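Local coordinates for protein CG11501 (Drosophila melanogaster, PDB 3ZZO) that acts as a secreted cytokine that suppresses the immune deficiency pathway, promoting host survival after Sindbis virus infection, and limits intestinal stem cell proliferation after bacterial infection, at residues E1-M13 against F55-S69. Sequence-based numbering, arbitrary orientation.
Sequences ECCTSRELVEFKM and FGCNCDGGCLSGDWS. With EDO (1,2-ethanediol), chain C.
The indole of Trp-68 lays its six-membered ring along the start of strand 6-13: Ser-5 O meets its edge in plane, 3.5 Å from Trp-68 CH2, while Arg-6 CA and Glu-7 CG approach obliquely. Extended beyond CG, Glu-7 reaches Trp-68 CB and Ser-69 N with its carboxylate, whose plane lies 43° from the indole. Its OE1 takes a weak, bent hydrogen bond from Ser-69 N (3.0 Å), and a water links OE2 to Ser-69 OG, which also hydrogen-bonds a 1,2-ethanediol, probably from the crystallisation liquor.

Toward the N-terminus from Ser-5, covalent bonds take over. Disulfides Cys-2–Cys-57 and Cys-3–Cys-63 have CB-SG-SG-CB torsions of 93° and -91°, near-perpendicular but of opposite hand. Two backbone hydrogen bonds flank the first, Cys-3 N to Gly-56 O (2.8 Å) and Asn-58 N to Glu-1 O (3.1 Å), making Cys-2 and Cys-57 an isolated beta bridge, a non-hydrogen-bonded antiparallel pair. Cys-59 SG, disulfide-bonded to Cys-52, packs 3.4 Å from Cys-3 SG. One water links Glu-1 O to Cys-59 N, another Glu-1 OE2 to Cys-63 N.

The contact thus probably joins the disulfide-linked loops of SD2 to the ferredoxin-like SD1, where strand 6-13 runs between strands 31-35 and 81-89 and Glu-7 reaches the beginning of helix 69-75.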
ATOM      1  N   GLU A   1       6.818  18.441   1.958  1.00 12.50           N
ATOM      2  CA  GLU A   1       5.499  17.838   2.160  1.00 11.37           C
ATOM      3  C   GLU A   1       5.641  16.634   3.072  1.00 10.59           C
ATOM      4  O   GLU A   1       6.739  16.325   3.523  1.00 11.73           O
ATOM      5  CB  GLU A   1       4.812  17.485   0.844  1.00 11.35           C
ATOM      6  CG  GLU A   1       5.426  16.353   0.057  1.00 11.96           C
ATOM      7  CD  GLU A   1       4.631  15.939  -1.151  1.00 11.60           C
ATOM      8  OE1 GLU A   1       3.482  16.310  -1.309  1.00 12.48           O
ATOM      9  OE2 GLU A   1       5.234  15.160  -1.975  1.00 15.66           O
ATOM     10  N   CYS A   2       4.533  16.013   3.365  1.00  9.57           N
ATOM     11  CA  CYS A   2       4.501  14.904   4.296  1.00  9.86           C
ATOM     12  C   CYS A   2       4.157  13.615   3.555  1.00  9.11           C
ATOM     13  O   CYS A   2       3.374  13.610   2.613  1.00  9.92           O
ATOM     14  CB  CYS A   2       3.532  15.223   5.421  1.00 10.71           C
ATOM     15  SG  CYS A   2       3.958  16.763   6.237  1.00 13.17           S
ATOM     16  N   CYS A   3       4.729  12.513   4.024  1.00  8.21           N
ATOM     17  CA  CYS A   3       4.501  11.203   3.446  1.00  7.96           C
ATOM     18  C   CYS A   3       3.623  10.384   4.350  1.00  7.41           C
ATOM     19  O   CYS A   3       3.854   9.197   4.612  1.00  7.26           O
ATOM     20  CB  CYS A   3       5.809  10.507   3.089  1.00  8.00           C
ATOM     21  SG  CYS A   3       6.899  11.519   2.082  1.00  8.78           S
ATOM     22  N   THR A   4       2.544  11.007   4.786  1.00  8.33           N
ATOM     23  CA  THR A   4       1.594  10.444   5.699  1.00  8.90           C
ATOM     24  C   THR A   4       0.419   9.745   5.004  1.00  8.46           C
ATOM     25  O   THR A   4      -0.297   9.003   5.639  1.00 10.23           O
ATOM     26  CB  THR A   4       1.070  11.556   6.635  1.00 11.45           C
ATOM     27  OG1 THR A   4       0.769  12.720   5.831  1.00 13.38           O
ATOM     28  CG2 THR A   4       2.089  11.907   7.706  1.00 13.08           C
ATOM     29  N   SER A   5       0.233   9.979   3.709  1.00  7.34           N
ATOM     30  CA  SER A   5      -0.836   9.313   2.977  1.00  7.35           C
ATOM     31  C   SER A   5      -0.475   7.848   2.736  1.00  6.61           C
ATOM     32  O   SER A   5       0.683   7.533   2.452  1.00  7.25           O
ATOM     33  CB  SER A   5      -1.114   9.998   1.633  1.00  8.07           C
ATOM     34  OG  SER A   5      -1.631  11.288   1.853  1.00 10.24           O
ATOM     35  N   ARG A   6      -1.480   6.984   2.873  1.00  7.08           N
ATOM     36  CA  ARG A   6      -1.352   5.566   2.551  0.50  7.21           C
ATOM     37  C   ARG A   6      -2.712   5.034   2.169  1.00  6.60           C
ATOM     38  O   ARG A   6      -3.715   5.770   2.279  1.00  8.14           O
ATOM     39  CB  ARG A   6      -0.691   4.792   3.657  0.50  9.64           C
ATOM     40  CG  ARG A   6      -1.401   4.759   4.972  0.50  9.76           C
ATOM     41  CD  ARG A   6      -0.495   4.475   6.192  0.50 10.32           C
ATOM     42  NE  ARG A   6      -1.204   4.501   7.422  0.50 12.56           N
ATOM     43  CZ  ARG A   6      -0.853   3.761   8.453  0.50 13.38           C
ATOM     44  NH1 ARG A   6       0.189   2.881   8.402  0.50 12.75           N
ATOM     45  NH2 ARG A   6      -1.582   3.831   9.546  0.50 16.50           N
ATOM     46  N   GLU A   7      -2.800   3.823   1.672  1.00  6.63           N
ATOM     47  CA  GLU A   7      -4.086   3.202   1.368  1.00  6.12           C
ATOM     48  C   GLU A   7      -4.173   1.855   2.023  1.00  6.57           C
ATOM     49  O   GLU A   7      -3.228   1.071   2.025  1.00  7.29           O
ATOM     50  CB  GLU A   7      -4.333   3.030  -0.139  1.00  6.76           C
ATOM     51  CG  GLU A   7      -4.687   4.296  -0.862  1.00  7.09           C
ATOM     52  CD  GLU A   7      -4.954   4.077  -2.321  1.00  7.48           C
ATOM     53  OE1 GLU A   7      -4.557   3.063  -2.901  1.00  7.44           O
ATOM     54  OE2 GLU A   7      -5.576   5.016  -2.917  1.00  9.30           O
ATOM     55  N   LEU A   8      -5.350   1.564   2.541  1.00  6.43           N
ATOM     56  CA  LEU A   8      -5.734   0.236   3.021  1.00  7.21           C
ATOM     57  C   LEU A   8      -6.470  -0.465   1.907  1.00  6.46           C
ATOM     58  O   LEU A   8      -7.516   0.029   1.458  1.00  8.08           O
ATOM     59  CB  LEU A   8      -6.715   0.380   4.218  0.50  7.79           C
ATOM     60  CG  LEU A   8      -6.306   1.255   5.441  0.50  7.77           C
ATOM     61  CD1 LEU A   8      -7.519   1.630   6.278  0.50  9.14           C
ATOM     62  CD2 LEU A   8      -5.233   0.564   6.253  0.50 11.04           C
ATOM     63  N   VAL A   9      -5.965  -1.577   1.419  1.00  6.49           N
ATOM     64  CA  VAL A   9      -6.528  -2.285   0.303  1.00  6.74           C
ATOM     65  C   VAL A   9      -6.941  -3.681   0.709  1.00  6.78           C
ATOM     66  O   VAL A   9      -6.145  -4.428   1.290  1.00  7.64           O
ATOM     67  CB  VAL A   9      -5.524  -2.372  -0.856  1.00  7.03           C
ATOM     68  CG1 VAL A   9      -6.124  -3.082  -2.077  1.00  8.49           C
ATOM     69  CG2 VAL A   9      -4.999  -0.993  -1.242  1.00  8.20           C
ATOM     70  N   GLU A  10      -8.197  -4.039   0.436  1.00  6.46           N
ATOM     71  CA  GLU A  10      -8.676  -5.408   0.601  1.00  6.73           C
ATOM     72  C   GLU A  10      -8.880  -5.985  -0.783  1.00  7.09           C
ATOM     73  O   GLU A  10      -9.407  -5.320  -1.674  1.00  6.79           O
ATOM     74  CB  GLU A  10     -10.005  -5.454   1.370  1.00  8.45           C
ATOM     75  CG  GLU A  10      -9.885  -4.987   2.777  1.00 12.94           C
ATOM     76  CD  GLU A  10     -11.208  -5.153   3.544  1.00 16.20           C
ATOM     77  OE1 GLU A  10     -12.177  -5.811   3.069  1.00 21.22           O
ATOM     78  OE2 GLU A  10     -11.312  -4.534   4.638  1.00 19.77           O
ATOM     79  N   PHE A  11      -8.453  -7.230  -0.973  1.00  6.55           N
ATOM     80  CA  PHE A  11      -8.470  -7.808  -2.313  1.00  6.80           C
ATOM     81  C   PHE A  11      -8.458  -9.321  -2.224  1.00  6.37           C
ATOM     82  O   PHE A  11      -8.080  -9.896  -1.188  1.00  7.76           O
ATOM     83  CB  PHE A  11      -7.239  -7.322  -3.104  1.00  6.59           C
ATOM     84  CG  PHE A  11      -5.902  -7.747  -2.514  1.00  6.66           C
ATOM     85  CD1 PHE A  11      -5.322  -7.016  -1.475  1.00  6.89           C
ATOM     86  CD2 PHE A  11      -5.243  -8.871  -2.992  1.00  6.82           C
ATOM     87  CE1 PHE A  11      -4.130  -7.441  -0.927  1.00  7.19           C
ATOM     88  CE2 PHE A  11      -4.030  -9.289  -2.427  1.00  6.56           C
ATOM     89  CZ  PHE A  11      -3.487  -8.564  -1.402  1.00  7.32           C
ATOM     90  N   LYS A  12      -8.806  -9.960  -3.314  1.00  7.26           N
ATOM     91  CA  LYS A  12      -8.641 -11.400  -3.479  1.00  7.41           C
ATOM     92  C   LYS A  12      -7.614 -11.623  -4.582  1.00  7.60           C
ATOM     93  O   LYS A  12      -7.203 -10.689  -5.266  1.00  7.82           O
ATOM     94  CB  LYS A  12      -9.975 -12.084  -3.745  1.00  7.75           C
ATOM     95  CG  LYS A  12     -10.808 -12.160  -2.486  1.00  9.49           C
ATOM     96  CD  LYS A  12     -12.243 -12.710  -2.698  1.00 11.29           C
ATOM     97  CE  LYS A  12     -13.024 -12.738  -1.372  1.00 13.34           C
ATOM     98  NZ  LYS A  12     -14.457 -13.037  -1.609  1.00 16.08           N
ATOM     99  N   MET A  13      -7.135 -12.854  -4.702  1.00  7.85           N
ATOM    100  CA  MET A  13      -6.049 -13.195  -5.620  1.00  8.71           C
ATOM    101  C   MET A  13      -6.432 -14.427  -6.412  1.00  8.81           C
ATOM    102  O   MET A  13      -6.855 -15.433  -5.844  1.00  9.58           O
ATOM    103  CB  MET A  13      -4.769 -13.553  -4.797  1.00  9.70           C
ATOM    104  CG  MET A  13      -4.257 -12.404  -3.978  1.00  9.44           C
ATOM    105  SD  MET A  13      -2.817 -12.839  -3.027  1.00  9.33           S
ATOM    106  CE  MET A  13      -1.568 -12.845  -4.317  1.00  9.26           C
ATOM    107  N   PHE A  55       7.357  14.517  12.199  1.00  9.41           N
ATOM    108  CA  PHE A  55       5.974  14.581  11.760  1.00 10.79           C
ATOM    109  C   PHE A  55       5.626  13.698  10.573  1.00  9.75           C
ATOM    110  O   PHE A  55       4.470  13.670  10.121  1.00 10.89           O
ATOM    111  CB  PHE A  55       5.633  16.043  11.371  1.00 13.15           C
ATOM    112  CG  PHE A  55       5.921  17.078  12.423  1.00 14.20           C
ATOM    113  CD1 PHE A  55       5.308  16.965  13.629  1.00 17.08           C
ATOM    114  CD2 PHE A  55       6.873  18.086  12.233  1.00 15.19           C
ATOM    115  CE1 PHE A  55       5.599  17.902  14.686  1.00 19.73           C
ATOM    116  CE2 PHE A  55       7.153  19.005  13.233  1.00 18.55           C
ATOM    117  CZ  PHE A  55       6.540  18.895  14.451  1.00 16.94           C
ATOM    118  N   GLY A  56       6.614  12.965  10.046  1.00  8.26           N
ATOM    119  CA  GLY A  56       6.403  12.217   8.822  1.00  7.95           C
ATOM    120  C   GLY A  56       6.617  13.023   7.567  1.00  8.21           C
ATOM    121  O   GLY A  56       6.085  12.657   6.502  1.00  9.05           O
ATOM    122  N   CYS A  57       7.407  14.095   7.688  1.00  7.73           N
ATOM    123  CA  CYS A  57       7.569  15.062   6.602  1.00  9.01           C
ATOM    124  C   CYS A  57       9.049  15.265   6.283  1.00  8.52           C
ATOM    125  O   CYS A  57       9.948  14.776   6.978  1.00  8.29           O
ATOM    126  CB  CYS A  57       6.944  16.382   6.996  1.00  9.58           C
ATOM    127  SG  CYS A  57       5.254  16.232   7.689  1.00 12.76           S
ATOM    128  N   ASN A  58       9.282  15.995   5.209  1.00  9.28           N
ATOM    129  CA  ASN A  58      10.634  16.288   4.774  1.00  9.35           C
ATOM    130  C   ASN A  58      11.494  15.011   4.693  1.00  8.17           C
ATOM    131  O   ASN A  58      12.647  14.961   5.139  1.00  8.85           O
ATOM    132  CB  ASN A  58      11.287  17.307   5.690  0.50 10.58           C
ATOM    133  CG  ASN A  58      10.809  18.724   5.465  0.50 13.14           C
ATOM    134  OD1 ASN A  58      10.989  19.564   6.341  0.50 17.80           O
ATOM    135  ND2 ASN A  58      10.286  19.014   4.297  0.50 13.22           N
ATOM    136  N   CYS A  59      10.900  13.975   4.100  1.00  7.99           N
ATOM    137  CA  CYS A  59      11.536  12.683   4.041  1.00  7.61           C
ATOM    138  C   CYS A  59      12.661  12.689   3.031  1.00  7.54           C
ATOM    139  O   CYS A  59      12.619  13.404   2.045  1.00  8.20           O
ATOM    140  CB  CYS A  59      10.504  11.619   3.679  1.00  7.54           C
ATOM    141  SG  CYS A  59       9.010  11.594   4.694  1.00  8.17           S
ATOM    142  N   ASP A  60      13.654  11.857   3.275  1.00  7.82           N
ATOM    143  CA  ASP A  60      14.759  11.714   2.347  1.00  8.49           C
ATOM    144  C   ASP A  60      14.190  11.237   1.017  1.00  8.57           C
ATOM    145  O   ASP A  60      13.565  10.166   0.937  1.00  8.77           O
ATOM    146  CB  ASP A  60      15.765  10.647   2.806  1.00  9.02           C
ATOM    147  CG  ASP A  60      16.481  10.920   4.118  1.00 10.44           C
ATOM    148  OD1 ASP A  60      16.217  11.879   4.833  1.00 12.60           O
ATOM    149  OD2 ASP A  60      17.357  10.087   4.460  1.00 10.01           O
ATOM    150  N   GLY A  61      14.411  11.999  -0.044  1.00  9.11           N
ATOM    151  CA  GLY A  61      13.912  11.644  -1.373  1.00  9.61           C
ATOM    152  C   GLY A  61      12.437  11.891  -1.557  1.00  9.03           C
ATOM    153  O   GLY A  61      11.876  11.442  -2.557  1.00 10.69           O
ATOM    154  N   GLY A  62      11.816  12.638  -0.664  1.00  9.18           N
ATOM    155  CA  GLY A  62      10.379  12.819  -0.707  1.00  9.30           C
ATOM    156  C   GLY A  62       9.645  11.513  -0.487  1.00  8.71           C
ATOM    157  O   GLY A  62      10.181  10.583   0.128  1.00  9.16           O
ATOM    158  N   CYS A  63       8.442  11.431  -1.026  1.00  8.50           N
ATOM    159  CA  CYS A  63       7.607  10.273  -0.823  1.00  7.75           C
ATOM    160  C   CYS A  63       7.772   9.267  -1.925  1.00  8.49           C
ATOM    161  O   CYS A  63       8.101   9.597  -3.084  1.00  9.98           O
ATOM    162  CB  CYS A  63       6.136  10.658  -0.712  1.00  9.61           C
ATOM    163  SG  CYS A  63       5.768  11.986   0.446  1.00  9.75           S
ATOM    164  N   LEU A  64       7.533   8.012  -1.608  1.00  8.06           N
ATOM    165  CA  LEU A  64       7.355   7.003  -2.640  1.00  8.19           C
ATOM    166  C   LEU A  64       6.298   7.452  -3.623  1.00  8.78           C
ATOM    167  O   LEU A  64       5.316   8.076  -3.228  1.00  9.39           O
ATOM    168  CB  LEU A  64       7.032   5.644  -2.028  1.00  8.89           C
ATOM    169  CG  LEU A  64       8.203   5.050  -1.225  1.00  8.02           C
ATOM    170  CD1 LEU A  64       7.708   3.957  -0.299  1.00  8.83           C
ATOM    171  CD2 LEU A  64       9.292   4.504  -2.160  1.00  9.42           C
ATOM    172  N   SER A  65       6.507   7.185  -4.902  1.00 10.06           N
ATOM    173  CA  SER A  65       5.633   7.710  -5.955  1.00 10.72           C
ATOM    174  C   SER A  65       4.997   6.598  -6.766  1.00  9.96           C
ATOM    175  O   SER A  65       5.527   5.517  -6.898  1.00 10.88           O
ATOM    176  CB  SER A  65       6.440   8.641  -6.882  1.00 13.02           C
ATOM    177  OG  SER A  65       7.466   7.905  -7.559  1.00 17.31           O
ATOM    178  N   GLY A  66       3.857   6.932  -7.356  1.00  9.03           N
ATOM    179  CA  GLY A  66       3.146   6.022  -8.233  1.00  8.51           C
ATOM    180  C   GLY A  66       1.656   6.216  -8.144  1.00  8.22           C
ATOM    181  O   GLY A  66       1.182   7.207  -7.600  1.00 10.49           O
ATOM    182  N   ASP A  67       0.900   5.248  -8.642  1.00  7.75           N
ATOM    183  CA  ASP A  67      -0.557   5.382  -8.715  1.00  8.16           C
ATOM    184  C   ASP A  67      -1.306   4.421  -7.792  1.00  7.14           C
ATOM    185  O   ASP A  67      -2.430   4.006  -8.100  1.00  7.49           O
ATOM    186  CB  ASP A  67      -1.064   5.543 -10.118  1.00 11.44           C
ATOM    187  CG  ASP A  67      -0.822   4.377 -10.946  1.00 11.34           C
ATOM    188  OD1 ASP A  67       0.166   3.614 -10.745  1.00 13.52           O
ATOM    189  OD2 ASP A  67      -1.535   4.202 -11.990  1.00 12.73           O
ATOM    190  N   TRP A  68      -0.739   4.155  -6.626  1.00  6.48           N
ATOM    191  CA  TRP A  68      -1.532   3.681  -5.491  1.00  6.49           C
ATOM    192  C   TRP A  68      -2.082   2.278  -5.757  1.00  6.30           C
ATOM    193  O   TRP A  68      -1.347   1.413  -6.238  1.00  6.12           O
ATOM    194  CB  TRP A  68      -2.602   4.722  -5.084  1.00  7.18           C
ATOM    195  CG  TRP A  68      -1.989   5.959  -4.506  1.00  7.68           C
ATOM    196  CD1 TRP A  68      -1.822   7.187  -5.103  1.00  9.67           C
ATOM    197  CD2 TRP A  68      -1.496   6.085  -3.183  1.00  7.68           C
ATOM    198  NE1 TRP A  68      -1.240   8.044  -4.203  1.00  9.98           N
ATOM    199  CE2 TRP A  68      -1.022   7.390  -3.019  1.00  8.23           C
ATOM    200  CE3 TRP A  68      -1.367   5.184  -2.119  1.00  7.63           C
ATOM    201  CZ2 TRP A  68      -0.454   7.830  -1.823  1.00  9.75           C
ATOM    202  CZ3 TRP A  68      -0.784   5.607  -0.940  1.00  8.35           C
ATOM    203  CH2 TRP A  68      -0.320   6.903  -0.814  1.00  9.29           C
ATOM    204  N   SER A  69      -3.348   2.034  -5.454  1.00  6.47           N
ATOM    205  CA  SER A  69      -3.916   0.697  -5.606  1.00  6.07           C
ATOM    206  C   SER A  69      -3.797   0.210  -7.049  1.00  6.13           C
ATOM    207  O   SER A  69      -3.682  -1.000  -7.295  1.00  6.04           O
ATOM    208  CB  SER A  69      -5.348   0.640  -5.111  1.00  6.79           C
ATOM    209  OG  SER A  69      -6.180   1.582  -5.808  1.00  7.78           O
TER
HETATM  210  C1  EDO C1119      -9.213  -0.626  -8.445  1.00 13.85           C
HETATM  211  O1  EDO C1119     -10.039   0.156  -7.694  1.00 11.73           O
HETATM  212  C2  EDO C1119      -7.776  -0.568  -7.877  1.00 14.22           C
HETATM  213  O2  EDO C1119      -7.234   0.647  -7.972  1.00 11.50           O
HETATM  214  O   HOH W   1       8.658  14.280   2.269  1.00 11.64           O
HETATM  215  O   HOH W   2       7.529  13.672  -2.612  1.00 13.85           O
HETATM  216  O   HOH W   3      -6.029   4.286  -5.327  1.00 10.78           O